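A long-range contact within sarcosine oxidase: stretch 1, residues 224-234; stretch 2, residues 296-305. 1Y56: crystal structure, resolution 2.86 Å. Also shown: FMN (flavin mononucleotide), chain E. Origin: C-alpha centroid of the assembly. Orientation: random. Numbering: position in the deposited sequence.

Stretch 1 224-234: KHQAVITQPIK
Stretch 2, residues 296-305: KNLLILRTWA

Two segments far apart in sequence often meet as neighbouring strands, with the backbone supplying the register and the side chains giving each face its character; sarcosine oxidase offers a compact example. Residues 224-230 belong to an extended strand that begins earlier in the chain, with phi from -85° to -140° and psi from 111° to 179° over these residues. The strand that includes residues 300-305, and continues beyond Ala 305, runs beside it almost antiparallel, at 160° between N-to-C directions and with a closest axial approach of 4.6 Å.

The register pairs Gln 226 with Ala 305, Ala 227 with Trp 304, Val 228 with Thr 303 and Ile 229 with Arg 302. At the Ala 227 and Trp 304 pair, Ala 227 N donates to Trp 304 O at 2.9 Å and Trp 304 N returns to Ala 227 O at 3.0 Å, while the CA atoms of these residues lie 5.4 Å apart. The non-hydrogen-bonded pairs come closer: the CA atoms of Val 228 and Thr 303 are 4.4 Å apart, and Thr 303 CA makes a CA-H...O contact of 3.3 Å with Ala 227 O. Ile 229 N donates to Arg 302 O at 3.2 Å, but Ile 229 O accepts from Leu 301 N, at 3.1 Å. This is a beta bulge: the register shifts by one, Leu 301 adopts phi/psi of -98/-47°, and Thr 230 next pairs with Ile 300.

Beyond the bulge, Gln 231 leaves the strand yet keeps the connection. Its N donates to Leu 299 O at 3.0 Å, and its side chain (chi1 p, chi2 t, chi3 109°) brings OE1 within 3.1 Å of Leu 299 N, which donates to it. A long amide suits this place because its carbonyl can stand in for a backbone acceptor.

Ala 227, Ile 229, Arg 302 and Trp 304 share the face that meets FMN. Trp 304, with chi1 70° and chi2 98°, lays its indole across the strand pair. Ala 227 CB sits over one ring face, 3.8 Å from the centroid of the six-membered ring in a CH-pi contact, and the small methyl permits this close approach. FMN C9 lies over the opposite face, 3.3 Å from Trp 304 CZ2, while Ile 229 CB meets the ring edge, 3.8 Å from Trp 304 CZ3. Arg 302 (t, t, m, then chi4 -115°) extends away from the first strand, so that its NH2 donates to FMN O4' at 3.2 Å.

Gln 226, Val 228, Thr 303 and Ala 305 occupy the other face. Val 228, chi1 p, places CG2 3.5 Å from CG2 of Ile 300 (m, t), a close apolar contact between beta-branched residues. Gln 226 CG packs 3.9 Å from Ala 305 CB. Farther along, Ile 233 CG1 reaches Leu 298 CD2 at 4.1 Å. In all, 826 Å² is buried between the stretches, summed over both sides.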

# COMPACT_ATOMS: atom_id res chain seq x y z
N LYS B 224 -8.53 -16.23 -37.26
CA LYS B 224 -7.21 -16.58 -36.82
C LYS B 224 -6.69 -17.75 -37.63
O LYS B 224 -7.21 -18.85 -37.53
CB LYS B 224 -7.22 -16.94 -35.34
CG LYS B 224 -5.83 -16.97 -34.74
CD LYS B 224 -5.87 -16.88 -33.22
CE LYS B 224 -6.03 -18.24 -32.56
NZ LYS B 224 -5.82 -18.09 -31.10
N HIS B 225 -5.68 -17.47 -38.46
CA HIS B 225 -4.85 -18.52 -39.08
C HIS B 225 -3.46 -18.55 -38.44
O HIS B 225 -3.06 -17.58 -37.78
CB HIS B 225 -4.81 -18.39 -40.60
CG HIS B 225 -6.04 -18.93 -41.27
ND1 HIS B 225 -7.25 -18.26 -41.26
CD2 HIS B 225 -6.27 -20.10 -41.92
CE1 HIS B 225 -8.16 -18.98 -41.89
NE2 HIS B 225 -7.59 -20.10 -42.31
N GLN B 226 -2.75 -19.67 -38.58
CA GLN B 226 -1.48 -19.84 -37.89
C GLN B 226 -0.35 -20.36 -38.78
O GLN B 226 -0.59 -20.92 -39.85
CB GLN B 226 -1.65 -20.74 -36.66
CG GLN B 226 -2.49 -20.13 -35.54
CD GLN B 226 -2.56 -21.01 -34.31
OE1 GLN B 226 -1.57 -21.16 -33.59
NE2 GLN B 226 -3.72 -21.61 -34.06
N ALA B 227 0.89 -20.16 -38.34
CA ALA B 227 2.04 -20.67 -39.06
C ALA B 227 3.11 -21.21 -38.13
O ALA B 227 3.13 -20.90 -36.94
CB ALA B 227 2.62 -19.60 -40.01
N VAL B 228 3.98 -22.05 -38.68
CA VAL B 228 5.12 -22.59 -37.97
C VAL B 228 6.41 -22.26 -38.74
O VAL B 228 6.37 -22.02 -39.95
CB VAL B 228 4.96 -24.11 -37.76
CG1 VAL B 228 4.97 -24.85 -39.09
CG2 VAL B 228 6.02 -24.66 -36.82
N ILE B 229 7.53 -22.20 -38.03
CA ILE B 229 8.83 -22.11 -38.68
C ILE B 229 9.75 -23.16 -38.06
O ILE B 229 9.77 -23.33 -36.84
CB ILE B 229 9.44 -20.67 -38.58
CG1 ILE B 229 10.73 -20.56 -39.39
CG2 ILE B 229 9.70 -20.25 -37.11
CD1 ILE B 229 10.52 -20.69 -40.84
N THR B 230 10.49 -23.87 -38.89
CA THR B 230 11.46 -24.83 -38.37
C THR B 230 12.84 -24.21 -38.33
O THR B 230 13.03 -23.05 -38.71
CB THR B 230 11.49 -26.12 -39.20
OG1 THR B 230 12.42 -25.96 -40.28
CG2 THR B 230 10.13 -26.45 -39.76
N GLN B 231 13.82 -24.98 -37.86
CA GLN B 231 15.22 -24.58 -37.89
C GLN B 231 15.68 -24.51 -39.33
O GLN B 231 15.13 -25.20 -40.18
CB GLN B 231 16.05 -25.59 -37.13
CG GLN B 231 16.01 -26.96 -37.73
CD GLN B 231 17.00 -27.89 -37.07
OE1 GLN B 231 16.62 -28.81 -36.34
NE2 GLN B 231 18.28 -27.64 -37.32
N PRO B 232 16.70 -23.68 -39.63
CA PRO B 232 17.19 -23.57 -41.00
C PRO B 232 17.88 -24.84 -41.49
O PRO B 232 18.44 -25.60 -40.70
CB PRO B 232 18.20 -22.42 -40.93
CG PRO B 232 17.92 -21.72 -39.65
CD PRO B 232 17.45 -22.79 -38.73
N ILE B 233 17.84 -25.02 -42.80
CA ILE B 233 18.18 -26.27 -43.48
C ILE B 233 18.93 -25.85 -44.74
O ILE B 233 18.85 -24.70 -45.16
CB ILE B 233 16.85 -27.09 -43.74
CG1 ILE B 233 16.56 -27.98 -42.55
CG2 ILE B 233 16.84 -27.93 -45.01
CD1 ILE B 233 17.81 -28.51 -41.92
N LYS B 234 19.70 -26.76 -45.33
CA LYS B 234 20.40 -26.47 -46.58
C LYS B 234 19.53 -25.73 -47.59
O LYS B 234 18.38 -26.11 -47.83
CB LYS B 234 20.92 -27.77 -47.19
CG LYS B 234 22.31 -27.66 -47.79
CD LYS B 234 23.13 -28.97 -47.61
CE LYS B 234 22.71 -30.07 -48.63
NZ LYS B 234 22.89 -29.61 -50.06
N LYS B 296 10.21 -34.79 -39.70
CA LYS B 296 10.22 -35.43 -38.37
C LYS B 296 11.47 -35.15 -37.52
O LYS B 296 11.37 -34.99 -36.31
CB LYS B 296 10.03 -36.94 -38.50
CG LYS B 296 8.64 -37.33 -38.87
CD LYS B 296 8.47 -38.81 -38.84
CE LYS B 296 7.12 -39.17 -39.42
NZ LYS B 296 6.88 -40.64 -39.34
N ASN B 297 12.64 -35.09 -38.16
CA ASN B 297 13.91 -34.86 -37.45
C ASN B 297 14.21 -33.37 -37.22
O ASN B 297 15.23 -33.02 -36.61
CB ASN B 297 15.09 -35.52 -38.18
CG ASN B 297 14.75 -36.90 -38.76
OD1 ASN B 297 13.96 -37.67 -38.20
ND2 ASN B 297 15.37 -37.22 -39.90
N LEU B 298 13.32 -32.50 -37.68
CA LEU B 298 13.54 -31.07 -37.60
C LEU B 298 12.90 -30.38 -36.39
O LEU B 298 11.71 -30.57 -36.09
CB LEU B 298 13.08 -30.40 -38.89
CG LEU B 298 14.13 -30.17 -39.99
CD1 LEU B 298 15.34 -31.09 -39.87
CD2 LEU B 298 13.46 -30.30 -41.33
N LEU B 299 13.70 -29.57 -35.70
CA LEU B 299 13.25 -28.73 -34.60
C LEU B 299 12.24 -27.66 -35.05
O LEU B 299 12.48 -26.95 -36.03
CB LEU B 299 14.46 -28.04 -33.99
CG LEU B 299 15.16 -28.54 -32.72
CD1 LEU B 299 14.66 -29.88 -32.23
CD2 LEU B 299 16.65 -28.56 -32.96
N ILE B 300 11.11 -27.56 -34.33
CA ILE B 300 10.22 -26.40 -34.46
C ILE B 300 10.75 -25.31 -33.55
O ILE B 300 11.06 -25.58 -32.40
CB ILE B 300 8.79 -26.73 -34.05
CG1 ILE B 300 8.15 -27.67 -35.04
CG2 ILE B 300 7.96 -25.46 -33.97
CD1 ILE B 300 6.94 -28.40 -34.50
N LEU B 301 10.86 -24.09 -34.06
CA LEU B 301 11.43 -22.98 -33.29
C LEU B 301 10.39 -22.08 -32.66
O LEU B 301 10.49 -21.74 -31.48
CB LEU B 301 12.37 -22.12 -34.14
CG LEU B 301 13.67 -22.78 -34.58
CD1 LEU B 301 14.52 -21.78 -35.35
CD2 LEU B 301 14.45 -23.36 -33.40
N ARG B 302 9.39 -21.70 -33.45
CA ARG B 302 8.34 -20.77 -33.04
C ARG B 302 7.09 -21.03 -33.88
O ARG B 302 7.15 -21.64 -34.95
CB ARG B 302 8.82 -19.31 -33.20
CG ARG B 302 7.73 -18.22 -33.09
CD ARG B 302 8.29 -16.79 -33.16
NE ARG B 302 8.78 -16.37 -31.85
CZ ARG B 302 8.27 -15.38 -31.11
NH1 ARG B 302 8.80 -15.12 -29.93
NH2 ARG B 302 7.25 -14.65 -31.55
N THR B 303 5.97 -20.55 -33.37
CA THR B 303 4.68 -20.61 -34.03
C THR B 303 4.06 -19.22 -33.88
O THR B 303 4.29 -18.57 -32.86
CB THR B 303 3.81 -21.63 -33.31
OG1 THR B 303 4.18 -22.94 -33.75
CG2 THR B 303 2.35 -21.43 -33.62
N TRP B 304 3.31 -18.75 -34.87
CA TRP B 304 2.59 -17.49 -34.73
C TRP B 304 1.21 -17.48 -35.40
O TRP B 304 0.80 -18.48 -36.00
CB TRP B 304 3.44 -16.30 -35.20
CG TRP B 304 3.65 -16.26 -36.66
CD1 TRP B 304 2.96 -15.51 -37.56
CD2 TRP B 304 4.61 -17.00 -37.41
NE1 TRP B 304 3.42 -15.74 -38.83
CE2 TRP B 304 4.44 -16.65 -38.76
CE3 TRP B 304 5.60 -17.92 -37.06
CZ2 TRP B 304 5.23 -17.19 -39.77
CZ3 TRP B 304 6.38 -18.46 -38.06
CH2 TRP B 304 6.19 -18.09 -39.40
N ALA B 305 0.51 -16.35 -35.29
CA ALA B 305 -0.83 -16.20 -35.85
C ALA B 305 -1.02 -14.87 -36.58
O ALA B 305 -0.27 -13.91 -36.37
CB ALA B 305 -1.88 -16.36 -34.76
N1 FMN E . 10.23 -16.49 -36.07
C2 FMN E . 11.38 -17.08 -35.66
O2 FMN E . 11.56 -17.30 -34.44
N3 FMN E . 12.32 -17.46 -36.54
C4 FMN E . 12.14 -17.24 -37.86
O4 FMN E . 13.02 -17.58 -38.68
C4A FMN E . 10.97 -16.62 -38.31
N5 FMN E . 10.76 -16.38 -39.64
C5A FMN E . 9.62 -15.79 -40.10
C6 FMN E . 9.47 -15.57 -41.47
C7 FMN E . 8.31 -14.95 -41.97
C7M FMN E . 8.21 -14.74 -43.46
C8 FMN E . 7.31 -14.56 -41.07
C8M FMN E . 6.06 -13.90 -41.53
C9 FMN E . 7.47 -14.77 -39.70
C9A FMN E . 8.62 -15.39 -39.20
N10 FMN E . 8.82 -15.62 -37.81
C10 FMN E . 10.01 -16.25 -37.37
C1' FMN E . 7.82 -15.26 -36.83
C2' FMN E . 7.96 -13.83 -36.36
O2' FMN E . 8.46 -13.87 -35.01
C3' FMN E . 6.58 -13.19 -36.55
O3' FMN E . 6.67 -11.81 -36.97
C4' FMN E . 5.77 -13.29 -35.29
O4' FMN E . 6.05 -14.15 -34.47
C5' FMN E . 4.63 -12.32 -35.06
O5' FMN E . 4.84 -11.68 -33.80
P FMN E . 4.25 -12.30 -32.44
O1P FMN E . 2.79 -11.98 -32.53
O2P FMN E . 5.02 -11.59 -31.36
O3P FMN E . 4.53 -13.78 -32.48